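Long-range contacts in peptidoglycan-binding domain 1 (Burkholderia, PDB 5NM7), which probably cleaves bacterial peptidoglycan as a phage endolysin that joins a peptidoglycan-binding domain to a large lysozyme-like catalytic domain of the N-acetylmuramidase family: residues L116-I121 with G149-D154; G111-L116 with T176-F181. All coordinates share one frame; numbering follows the deposited sequence.

Both contacts use strand 115-117 of the N-acetylmuramidase region and share Leu116. From the N terminus, the chain first enters contact 2 through 111-116 and passes directly into contact 1 through 116-121. It continues along helix 119-128 and returns at 149-154, where contact 1 closes the inner loop. Helices 156-167 and 169-174 follow before 176-181 completes contact 2, so the second, longer loop encloses the first. Contact 2 pairs the first two strands of the antiparallel sheet, which strand 183-184 then extends. Contact 1 fastens a surface loop to the strand and the helix start beyond it. The two meet where Tyr117 CD2 packs 3.4 Å from Thr176 OG1.

Contact 1. Residues L116-I121 with G149-D154; sequences LYERHI and GGYAGD
Tyr151 reaches from the surface loop before helix 156-167 to Leu116 and Glu118, at the junction of strand 115-117 and helix 119-128 in the lysozyme-like domain. Its OH donates a short hydrogen bond to Glu118 OE1 at 2.5 Å, on the syn lone pair, with ring and carboxylate planes 86° apart. Leu116 CD2 makes a CH-pi contact over one ring face, 4.0 Å from the centroid. With Leu116 CG anti to the backbone N (chi1 -165°), that carbon comes 3.6 Å from Tyr151 CD1, and the two side chains cross at about a right angle. Gly149 CA sits over the opposite face, toward the rim, while Tyr117 O lies in the ring plane at its edge, 3.4 Å from Tyr151 CE1.

Two waters reinforce this first shell. One donates to both Tyr117 O and Gly149 O and accepts from Arg119 N. The other accepts from Gly149 N, donates to Glu118 OE1 and hydrogen-bonds His120 ND1. Farther out, Arg119 also grips the loop just before Gly149, NE bonding to Lys147 O and NH2 to Arg148 O. The guanidinium lies against the loop backbone, with Gly149 O 3.1 Å above its plane toward the rim and Gly150 N above its centre.

Contact 2. Residues G111-L116 with T176-F181; sequences GRPVIL and TSWGAF
Ile115 and Trp178 face each other as a non-hydrogen-bonded pair of antiparallel strands, their side chains running side by side on one face of the sheet. From CB of Trp178, CG stands anti to the carbonyl carbon and beside the backbone N (chi1 -63°). Along the fused ring, CD2 and then CE3 come under the methyl CG2 of Ile115, which is 3.4 Å from CE3 and 3.5 Å from CZ3. This is a CH-pi contact over the six-membered ring, 23° off its normal; CH2, farther round the ring, also lies near the methyl. Thr176 CG2 lies over the same face of the indole and also touches Ile115 CB at 3.6 Å. Pro113 approaches differently: its CG lies in the plane at the ring edge, 3.9 Å from Trp178 CE3. On the five-membered ring, NE1 hydrogen-bonds to Leu173 O, while Val200 and Met203 of helix 196-205 also pack on the tryptophan.

Backbone bonds hold the strands in this register. Leu116 and Ser177 form the hydrogen-bonded pair, with Ser177 N donating to Leu116 O at 2.9 Å and Leu116 N returning a longer bond to Ser177 O at 3.2 Å. That same Ser177 O receives a CA-H...O contact from Ile115 CA at 3.1 Å. Beyond the Ile115-Trp178 pair, Gly179 N donates to Val114 O at 2.8 Å, nearly along the C=O axis. On the other face of the sheet from the tryptophan, Ser177 OG is hydrogen-bonded to Gln182 OE1. Together these interactions form the first strand pair of the small three-stranded antiparallel sheet that, packed among helices, is consistent with a lysozyme-like fold.

Contact 1. Residues L116-I121 with G149-D154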
ATOM      1  N   LEU A 116      -1.730  -8.044  -9.129  1.00 16.10           N
ATOM      2  CA  LEU A 116      -2.569  -9.220  -9.099  1.00 17.46           C
ATOM      3  C   LEU A 116      -3.450  -9.181 -10.319  1.00 18.06           C
ATOM      4  O   LEU A 116      -4.190  -8.211 -10.544  1.00 18.36           O
ATOM      5  CB  LEU A 116      -3.430  -9.305  -7.832  1.00 18.11           C
ATOM      6  CG  LEU A 116      -4.060 -10.671  -7.551  1.00 18.58           C
ATOM      7  CD1 LEU A 116      -2.983 -11.674  -7.145  1.00 20.29           C
ATOM      8  CD2 LEU A 116      -5.092 -10.563  -6.434  1.00 19.03           C
ATOM      9  N   TYR A 117      -3.323 -10.208 -11.150  1.00 18.22           N
ATOM     10  CA  TYR A 117      -4.091 -10.299 -12.371  1.00 18.25           C
ATOM     11  C   TYR A 117      -5.440 -10.993 -12.104  1.00 18.13           C
ATOM     12  O   TYR A 117      -5.482 -11.979 -11.368  1.00 18.45           O
ATOM     13  CB  TYR A 117      -3.256 -11.048 -13.415  1.00 17.75           C
ATOM     14  CG  TYR A 117      -4.057 -11.411 -14.642  1.00 19.26           C
ATOM     15  CD1 TYR A 117      -4.587 -12.669 -14.775  1.00 18.92           C
ATOM     16  CD2 TYR A 117      -4.317 -10.465 -15.631  1.00 18.06           C
ATOM     17  CE1 TYR A 117      -5.355 -13.015 -15.861  1.00 19.68           C
ATOM     18  CE2 TYR A 117      -5.085 -10.798 -16.724  1.00 20.92           C
ATOM     19  CZ  TYR A 117      -5.585 -12.080 -16.834  1.00 19.19           C
ATOM     20  OH  TYR A 117      -6.368 -12.448 -17.913  1.00 21.70           O
ATOM     21  N   GLU A 118      -6.522 -10.422 -12.647  1.00 17.48           N
ATOM     22  CA  GLU A 118      -7.897 -10.816 -12.347  1.00 19.04           C
ATOM     23  C   GLU A 118      -8.573 -11.326 -13.622  1.00 20.18           C
ATOM     24  O   GLU A 118      -9.044 -10.536 -14.460  1.00 20.00           O
ATOM     25  CB  GLU A 118      -8.690  -9.629 -11.799  1.00 19.67           C
ATOM     26  CG  GLU A 118      -8.139  -9.022 -10.505  1.00 20.98           C
ATOM     27  CD  GLU A 118      -8.427  -9.857  -9.275  1.00 21.15           C
ATOM     28  OE1 GLU A 118      -9.013 -10.932  -9.406  1.00 23.27           O
ATOM     29  OE2 GLU A 118      -8.059  -9.412  -8.164  1.00 23.07           O
ATOM     30  N   ARG A 119      -8.588 -12.647 -13.764  1.00 20.48           N
ATOM     31  CA  ARG A 119      -9.084 -13.302 -14.968  1.00 21.59           C
ATOM     32  C   ARG A 119     -10.549 -13.030 -15.251  1.00 22.10           C
ATOM     33  O   ARG A 119     -10.963 -13.025 -16.416  1.00 22.51           O
ATOM     34  CB  ARG A 119      -8.857 -14.802 -14.895  1.00 22.25           C
ATOM     35  CG  ARG A 119      -9.614 -15.503 -13.797  1.00 23.67           C
ATOM     36  CD  ARG A 119      -9.295 -16.966 -13.812  1.00 25.92           C
ATOM     37  NE  ARG A 119     -10.064 -17.681 -12.820  1.00 25.48           N
ATOM     38  CZ  ARG A 119      -9.806 -18.916 -12.398  1.00 27.72           C
ATOM     39  NH1 ARG A 119      -8.799 -19.628 -12.922  1.00 28.23           N
ATOM     40  NH2 ARG A 119     -10.555 -19.432 -11.435  1.00 29.59           N
ATOM     41  N   HIS A 120     -11.323 -12.823 -14.182  1.00 23.09           N
ATOM     42  CA  HIS A 120     -12.750 -12.452 -14.354  1.00 24.93           C
ATOM     43  C   HIS A 120     -12.946 -11.028 -14.854  1.00 24.35           C
ATOM     44  O   HIS A 120     -13.906 -10.757 -15.580  1.00 26.58           O
ATOM     45  CB  HIS A 120     -13.547 -12.777 -13.090  1.00 25.04           C
ATOM     46  CG  HIS A 120     -13.326 -11.833 -11.970  1.00 24.93           C
ATOM     47  ND1 HIS A 120     -12.151 -11.790 -11.247  1.00 25.00           N
ATOM     48  CD2 HIS A 120     -14.132 -10.883 -11.435  1.00 25.82           C
ATOM     49  CE1 HIS A 120     -12.239 -10.837 -10.332  1.00 27.19           C
ATOM     50  NE2 HIS A 120     -13.445 -10.300 -10.404  1.00 25.55           N
ATOM     51  N   ILE A 121     -12.032 -10.119 -14.521  1.00 21.75           N
ATOM     52  CA  ILE A 121     -12.044  -8.802 -15.100  1.00 23.84           C
ATOM     53  C   ILE A 121     -11.525  -8.839 -16.540  1.00 25.19           C
ATOM     54  O   ILE A 121     -11.995  -8.072 -17.395  1.00 24.87           O
ATOM     55  CB  ILE A 121     -11.235  -7.783 -14.255  1.00 22.45           C
ATOM     56  CG1 ILE A 121     -11.756  -7.738 -12.806  1.00 22.81           C
ATOM     57  CG2 ILE A 121     -11.283  -6.399 -14.864  1.00 21.88           C
ATOM     58  CD1 ILE A 121     -13.235  -7.396 -12.671  1.00 24.93           C
ATOM     59  N   GLY A 149     -10.239 -15.937  -9.527  1.00 27.67           N
ATOM     60  CA  GLY A 149      -9.159 -16.729  -8.967  1.00 25.41           C
ATOM     61  C   GLY A 149      -8.087 -17.125  -9.961  1.00 23.89           C
ATOM     62  O   GLY A 149      -7.924 -16.467 -10.968  1.00 23.55           O
ATOM     63  N   GLY A 150      -7.391 -18.223  -9.645  1.00 22.58           N
ATOM     64  CA  GLY A 150      -6.250 -18.713 -10.434  1.00 22.75           C
ATOM     65  C   GLY A 150      -4.966 -17.978 -10.085  1.00 22.69           C
ATOM     66  O   GLY A 150      -3.953 -18.139 -10.756  1.00 21.67           O
ATOM     67  N   TYR A 151      -4.980 -17.179  -9.024  1.00 20.63           N
ATOM     68  CA  TYR A 151      -3.832 -16.354  -8.647  1.00 20.90           C
ATOM     69  C   TYR A 151      -2.588 -17.169  -8.339  1.00 21.82           C
ATOM     70  O   TYR A 151      -2.664 -18.221  -7.679  1.00 20.59           O
ATOM     71  CB  TYR A 151      -4.128 -15.523  -7.390  1.00 21.40           C
ATOM     72  CG  TYR A 151      -5.425 -14.755  -7.452  1.00 21.91           C
ATOM     73  CD1 TYR A 151      -5.625 -13.766  -8.406  1.00 21.18           C
ATOM     74  CD2 TYR A 151      -6.459 -15.042  -6.560  1.00 23.74           C
ATOM     75  CE1 TYR A 151      -6.822 -13.057  -8.461  1.00 21.40           C
ATOM     76  CE2 TYR A 151      -7.655 -14.346  -6.597  1.00 24.41           C
ATOM     77  CZ  TYR A 151      -7.845 -13.371  -7.563  1.00 24.22           C
ATOM     78  OH  TYR A 151      -9.025 -12.676  -7.571  1.00 24.32           O
ATOM     79  N   ALA A 152      -1.440 -16.650  -8.757  1.00 23.10           N
ATOM     80  CA  ALA A 152      -0.135 -17.228  -8.370  1.00 22.92           C
ATOM     81  C   ALA A 152       0.500 -16.433  -7.246  1.00 23.05           C
ATOM     82  O   ALA A 152       0.985 -17.003  -6.291  1.00 25.38           O
ATOM     83  CB  ALA A 152       0.797 -17.267  -9.563  1.00 22.29           C
ATOM     84  N   GLY A 153       0.519 -15.122  -7.391  1.00 21.83           N
ATOM     85  CA  GLY A 153       1.144 -14.212  -6.464  1.00 21.91           C
ATOM     86  C   GLY A 153       2.585 -13.878  -6.774  1.00 22.14           C
ATOM     87  O   GLY A 153       3.283 -14.628  -7.460  1.00 21.12           O
ATOM     88  N   ASP A 154       3.036 -12.741  -6.253  1.00 21.56           N
ATOM     89  CA  ASP A 154       4.414 -12.330  -6.339  1.00 23.60           C
ATOM     90  C   ASP A 154       4.859 -12.260  -7.813  1.00 22.80           C
ATOM     91  O   ASP A 154       4.071 -11.898  -8.674  1.00 19.32           O
ATOM     92  CB  ASP A 154       5.295 -13.259  -5.472  1.00 25.75           C
ATOM     93  CG  ASP A 154       4.793 -13.374  -4.026  1.00 30.62           C
ATOM     94  OD1 ASP A 154       4.515 -14.494  -3.557  1.00 35.87           O
ATOM     95  OD2 ASP A 154       4.664 -12.332  -3.377  1.00 36.51           O
TER
HETATM   96  O   HOH W   1      -6.949 -14.225 -11.938  1.00 20.89           O
HETATM   97  O   HOH W   2      -9.788 -13.397 -10.804  1.00 23.15           O

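Contact 2. Residues G111-L116 with T176-F181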
ATOM      1  N   GLY A 111      11.906  -5.370  -8.680  1.00 22.48           N
ATOM      2  CA  GLY A 111      11.810  -3.972  -9.018  1.00 20.87           C
ATOM      3  C   GLY A 111      10.513  -3.606  -9.739  1.00 22.42           C
ATOM      4  O   GLY A 111      10.256  -2.445  -9.951  1.00 23.08           O
ATOM      5  N   ARG A 112       9.736  -4.612 -10.149  1.00 19.37           N
ATOM      6  CA  ARG A 112       8.480  -4.359 -10.837  1.00 19.31           C
ATOM      7  C   ARG A 112       7.425  -4.099  -9.790  1.00 19.06           C
ATOM      8  O   ARG A 112       7.500  -4.612  -8.683  1.00 19.20           O
ATOM      9  CB  ARG A 112       8.083  -5.548 -11.682  1.00 19.71           C
ATOM     10  CG  ARG A 112       9.105  -5.793 -12.804  1.00 21.05           C
ATOM     11  CD  ARG A 112       8.768  -7.013 -13.593  1.00 21.03           C
ATOM     12  NE  ARG A 112       8.923  -8.241 -12.814  1.00 21.32           N
ATOM     13  CZ  ARG A 112       8.691  -9.477 -13.275  1.00 21.94           C
ATOM     14  NH1 ARG A 112       8.327  -9.679 -14.538  1.00 23.07           N
ATOM     15  NH2 ARG A 112       8.843 -10.527 -12.484  1.00 21.89           N
ATOM     16  N   PRO A 113       6.384  -3.354 -10.163  1.00 18.85           N
ATOM     17  CA  PRO A 113       5.308  -3.167  -9.172  1.00 19.29           C
ATOM     18  C   PRO A 113       4.602  -4.462  -8.758  1.00 17.80           C
ATOM     19  O   PRO A 113       4.476  -5.411  -9.538  1.00 18.26           O
ATOM     20  CB  PRO A 113       4.341  -2.195  -9.871  1.00 19.99           C
ATOM     21  CG  PRO A 113       4.804  -2.049 -11.272  1.00 19.70           C
ATOM     22  CD  PRO A 113       6.149  -2.664 -11.439  1.00 20.03           C
ATOM     23  N   VAL A 114       4.093  -4.488  -7.529  1.00 17.76           N
ATOM     24  CA  VAL A 114       3.271  -5.586  -7.051  1.00 18.23           C
ATOM     25  C   VAL A 114       1.954  -5.573  -7.829  1.00 18.17           C
ATOM     26  O   VAL A 114       1.378  -4.507  -8.034  1.00 19.05           O
ATOM     27  CB  VAL A 114       3.038  -5.478  -5.528  1.00 21.14           C
ATOM     28  CG1 VAL A 114       2.122  -6.588  -5.057  1.00 24.92           C
ATOM     29  CG2 VAL A 114       4.379  -5.579  -4.800  1.00 21.72           C
ATOM     30  N   ILE A 115       1.561  -6.736  -8.320  1.00 16.05           N
ATOM     31  CA  ILE A 115       0.353  -6.880  -9.146  1.00 16.73           C
ATOM     32  C   ILE A 115      -0.452  -8.067  -8.742  1.00 16.80           C
ATOM     33  O   ILE A 115       0.044  -9.006  -8.116  1.00 16.89           O
ATOM     34  CB  ILE A 115       0.668  -6.988 -10.667  1.00 17.70           C
ATOM     35  CG1 ILE A 115       1.634  -8.135 -10.944  1.00 17.56           C
ATOM     36  CG2 ILE A 115       1.208  -5.692 -11.195  1.00 18.09           C
ATOM     37  CD1 ILE A 115       1.615  -8.583 -12.367  1.00 17.63           C
ATOM     38  N   LEU A 116      -1.730  -8.044  -9.129  1.00 16.10           N
ATOM     39  CA  LEU A 116      -2.569  -9.220  -9.099  1.00 17.46           C
ATOM     40  C   LEU A 116      -3.450  -9.181 -10.319  1.00 18.06           C
ATOM     41  O   LEU A 116      -4.190  -8.211 -10.544  1.00 18.36           O
ATOM     42  CB  LEU A 116      -3.430  -9.305  -7.832  1.00 18.11           C
ATOM     43  CG  LEU A 116      -4.060 -10.671  -7.551  1.00 18.58           C
ATOM     44  CD1 LEU A 116      -2.983 -11.674  -7.145  1.00 20.29           C
ATOM     45  CD2 LEU A 116      -5.092 -10.563  -6.434  1.00 19.03           C
ATOM     46  N   THR A 176      -5.624  -5.928 -14.223  1.00 17.27           N
ATOM     47  CA  THR A 176      -4.602  -6.161 -13.213  1.00 15.88           C
ATOM     48  C   THR A 176      -4.661  -5.036 -12.183  1.00 15.09           C
ATOM     49  O   THR A 176      -4.908  -3.889 -12.542  1.00 15.41           O
ATOM     50  CB  THR A 176      -3.229  -6.238 -13.883  1.00 15.59           C
ATOM     51  OG1 THR A 176      -3.261  -7.329 -14.799  1.00 16.24           O
ATOM     52  CG2 THR A 176      -2.123  -6.484 -12.857  1.00 16.72           C
ATOM     53  N   SER A 177      -4.435  -5.376 -10.917  1.00 15.99           N
ATOM     54  CA  SER A 177      -4.250  -4.345  -9.871  1.00 17.13           C
ATOM     55  C   SER A 177      -2.803  -4.007  -9.644  1.00 17.23           C
ATOM     56  O   SER A 177      -1.948  -4.907  -9.630  1.00 17.07           O
ATOM     57  CB  SER A 177      -4.893  -4.798  -8.561  1.00 17.79           C
ATOM     58  OG  SER A 177      -4.469  -6.098  -8.189  1.00 18.31           O
ATOM     59  N   TRP A 178      -2.505  -2.742  -9.381  1.00 16.92           N
ATOM     60  CA  TRP A 178      -1.132  -2.241  -9.400  1.00 16.00           C
ATOM     61  C   TRP A 178      -0.737  -1.528  -8.161  1.00 16.13           C
ATOM     62  O   TRP A 178      -1.474  -0.698  -7.645  1.00 16.03           O
ATOM     63  CB  TRP A 178      -0.984  -1.251 -10.553  1.00 16.53           C
ATOM     64  CG  TRP A 178      -1.215  -1.917 -11.851  1.00 16.23           C
ATOM     65  CD1 TRP A 178      -2.410  -2.130 -12.484  1.00 15.61           C
ATOM     66  CD2 TRP A 178      -0.224  -2.499 -12.675  1.00 17.48           C
ATOM     67  NE1 TRP A 178      -2.228  -2.824 -13.625  1.00 16.67           N
ATOM     68  CE2 TRP A 178      -0.890  -3.083 -13.768  1.00 16.98           C
ATOM     69  CE3 TRP A 178       1.163  -2.614 -12.573  1.00 16.82           C
ATOM     70  CZ2 TRP A 178      -0.221  -3.730 -14.791  1.00 17.77           C
ATOM     71  CZ3 TRP A 178       1.823  -3.273 -13.578  1.00 18.04           C
ATOM     72  CH2 TRP A 178       1.140  -3.834 -14.661  1.00 17.50           C
ATOM     73  N   GLY A 179       0.464  -1.847  -7.689  1.00 15.69           N
ATOM     74  CA  GLY A 179       1.153  -1.081  -6.674  1.00 16.51           C
ATOM     75  C   GLY A 179       0.608  -1.290  -5.270  1.00 15.19           C
ATOM     76  O   GLY A 179      -0.155  -2.216  -5.010  1.00 16.13           O
ATOM     77  N   ALA A 180       1.083  -0.419  -4.381  1.00 15.77           N
ATOM     78  CA  ALA A 180       0.911  -0.553  -2.946  1.00 15.11           C
ATOM     79  C   ALA A 180      -0.562  -0.557  -2.556  1.00 14.44           C
ATOM     80  O   ALA A 180      -0.938  -1.232  -1.592  1.00 15.32           O
ATOM     81  CB  ALA A 180       1.616   0.580  -2.226  1.00 15.80           C
ATOM     82  N   PHE A 181      -1.407   0.145  -3.344  1.00 14.48           N
ATOM     83  CA  PHE A 181      -2.862   0.161  -3.091  1.00 15.08           C
ATOM     84  C   PHE A 181      -3.701  -0.682  -4.027  1.00 16.24           C
ATOM     85  O   PHE A 181      -4.917  -0.662  -3.967  1.00 17.62           O
ATOM     86  CB  PHE A 181      -3.344   1.621  -3.058  1.00 15.10           C
ATOM     87  CG  PHE A 181      -2.759   2.373  -1.933  1.00 14.85           C
ATOM     88  CD1 PHE A 181      -3.347   2.346  -0.669  1.00 16.40           C
ATOM     89  CD2 PHE A 181      -1.569   3.027  -2.074  1.00 16.09           C
ATOM     90  CE1 PHE A 181      -2.757   2.987   0.388  1.00 16.58           C
ATOM     91  CE2 PHE A 181      -1.007   3.701  -1.013  1.00 16.32           C
ATOM     92  CZ  PHE A 181      -1.583   3.653   0.232  1.00 16.91           C
TER